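Local coordinates for protein DNA-dependent metalloprotease WSS1 homolog 2 (Schizosaccharomyces pombe, PDB 5JIG) that probably acts as a DNA-dependent metalloendopeptidase that cleaves DNA-bound proteins and so helps repair toxic DNA-protein crosslinks, at residues I73-R78 with S93-E98. Numbering follows the deposited sequence.
With NI (nickel (II) ion), chain B.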
# COMPACT_ATOMS: atom_id res chain seq x y z
N ILE A 73 -4.67 6.20 -1.14
CA ILE A 73 -3.26 5.88 -1.28
C ILE A 73 -3.01 5.46 -2.73
O ILE A 73 -3.83 4.72 -3.31
CB ILE A 73 -2.83 4.81 -0.26
CG1 ILE A 73 -2.83 5.43 1.13
CG2 ILE A 73 -1.49 4.20 -0.61
CD1 ILE A 73 -2.61 4.44 2.27
N GLU A 74 -1.90 5.93 -3.29
CA GLU A 74 -1.49 5.55 -4.63
C GLU A 74 -0.12 4.87 -4.55
O GLU A 74 0.72 5.21 -3.70
CB GLU A 74 -1.39 6.69 -5.60
CG GLU A 74 -2.54 7.65 -5.59
CD GLU A 74 -2.57 8.58 -6.75
OE1 GLU A 74 -2.12 8.19 -7.85
OE2 GLU A 74 -3.06 9.72 -6.56
N LEU A 75 0.10 3.90 -5.44
CA LEU A 75 1.37 3.15 -5.49
C LEU A 75 1.81 3.04 -6.93
O LEU A 75 1.04 2.62 -7.80
CB LEU A 75 1.18 1.72 -4.98
CG LEU A 75 0.74 1.59 -3.53
CD1 LEU A 75 0.40 0.15 -3.27
CD2 LEU A 75 1.79 2.10 -2.54
N ARG A 76 3.09 3.35 -7.21
CA ARG A 76 3.64 3.11 -8.52
C ARG A 76 3.91 1.61 -8.64
O ARG A 76 4.69 1.06 -7.85
CB ARG A 76 4.89 3.95 -8.78
CG ARG A 76 5.40 3.81 -10.19
CD ARG A 76 6.82 4.19 -10.37
NE ARG A 76 7.03 5.56 -9.98
CZ ARG A 76 7.39 6.56 -10.75
NH1 ARG A 76 7.41 7.75 -10.19
NH2 ARG A 76 7.82 6.34 -12.01
N LEU A 77 3.20 0.93 -9.53
CA LEU A 77 3.36 -0.51 -9.71
C LEU A 77 4.34 -0.81 -10.83
O LEU A 77 4.92 -1.92 -10.84
CB LEU A 77 2.03 -1.13 -10.03
CG LEU A 77 0.95 -0.94 -8.98
CD1 LEU A 77 -0.34 -1.62 -9.48
CD2 LEU A 77 1.35 -1.50 -7.61
N ARG A 78 4.47 0.10 -11.81
CA ARG A 78 5.12 -0.19 -13.06
C ARG A 78 6.48 0.41 -13.15
O ARG A 78 6.78 1.45 -12.53
CB ARG A 78 4.25 0.34 -14.23
CG ARG A 78 2.95 -0.41 -14.40
CD ARG A 78 2.07 0.23 -15.45
NE ARG A 78 0.80 -0.40 -15.60
CZ ARG A 78 0.48 -1.34 -16.52
NH1 ARG A 78 -0.72 -1.85 -16.57
NH2 ARG A 78 1.43 -1.73 -17.38
N SER A 93 6.55 -2.53 0.92
CA SER A 93 7.17 -1.61 1.86
C SER A 93 6.78 -0.17 1.58
O SER A 93 6.56 0.60 2.53
CB SER A 93 8.69 -1.78 1.81
OG SER A 93 9.30 -0.94 2.77
N THR A 94 6.67 0.23 0.33
CA THR A 94 6.13 1.54 -0.00
C THR A 94 4.70 1.70 0.52
O THR A 94 4.35 2.74 1.08
CB THR A 94 6.21 1.83 -1.49
OG1 THR A 94 7.58 1.85 -1.88
CG2 THR A 94 5.52 3.12 -1.89
N LEU A 95 3.88 0.68 0.41
CA LEU A 95 2.52 0.75 0.96
C LEU A 95 2.55 0.97 2.46
O LEU A 95 1.77 1.75 3.01
CB LEU A 95 1.72 -0.49 0.58
CG LEU A 95 0.28 -0.54 1.14
CD1 LEU A 95 -0.53 0.70 0.81
CD2 LEU A 95 -0.41 -1.80 0.64
N ILE A 96 3.44 0.26 3.18
CA ILE A 96 3.56 0.48 4.63
C ILE A 96 3.99 1.90 4.93
O ILE A 96 3.48 2.51 5.87
CB ILE A 96 4.47 -0.61 5.26
CG1 ILE A 96 3.84 -1.99 5.05
CG2 ILE A 96 4.73 -0.29 6.70
CD1 ILE A 96 4.67 -3.16 5.52
N HIS A 97 4.92 2.45 4.14
CA HIS A 97 5.29 3.84 4.26
C HIS A 97 4.05 4.73 4.12
O HIS A 97 3.81 5.62 4.97
CB HIS A 97 6.36 4.16 3.19
CG HIS A 97 6.75 5.59 3.15
ND1 HIS A 97 8.04 6.01 3.37
CD2 HIS A 97 6.06 6.73 2.87
CE1 HIS A 97 8.09 7.32 3.22
NE2 HIS A 97 6.90 7.81 2.93
N GLU A 98 3.27 4.54 3.06
CA GLU A 98 2.09 5.36 2.88
C GLU A 98 1.09 5.19 4.03
O GLU A 98 0.51 6.20 4.47
CB GLU A 98 1.42 5.15 1.54
CG GLU A 98 2.32 5.28 0.31
CD GLU A 98 3.23 6.38 0.24
OE1 GLU A 98 3.00 7.41 0.91
OE2 GLU A 98 4.22 6.23 -0.53
NI NI B . 6.36 9.75 2.48
O HOH W 1 5.80 11.65 1.67
O HOH W 2 7.62 9.65 0.71
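Ile-73 and Glu-98 meet through carbon: CG2 of Ile-73 lies 3.7 Å from CB of Glu-98, while the same methyl touches CD1 of Leu-95 at 3.9 Å. CG2 stands anti to the backbone N of Ile-73, the other branch ends with CD1 4.2 Å from that CB of Glu-98, and the isoleucine crosses Leu-95 at about a right angle. Two residues on, the tip of Leu-75 reaches the helix backbone, with CD2 3.8 Å from CA of Leu-95; Thr-94 adds its methyl, CG2, 3.9 Å from that CD2. This buried half, made by carbon packing, holds strand 72-76 against helix 88-100, the local axes 9.1 Å apart and running nearly antiparallel (154°). An alanine in place of Ile-73, lacking the atoms beyond CB, would probably open a gap beside CB of Glu-98 and CD1 of Leu-95, leaving the glutamate stem freer to shift.

Farther along Glu-98, which bends at chi2 (-45°), packing loosens: CG lies 4.3 Å from both O of Glu-74 and CD2 of Leu-75. The solvent side belongs to partly exposed His-97, whose NE2 binds nickel at 2.1 Å beside two metal-bound waters. Nickel occupies the catalytic zinc site, with His-101 and His-107 completing the protein ligands. The principle illustrated is one helix whose buried side packs on the sheet while another bears the metal ligand: the HExxH helix of a zincin-type metalloprotease, here in the WLM domain, with Glu-98 the predicted active-site residue.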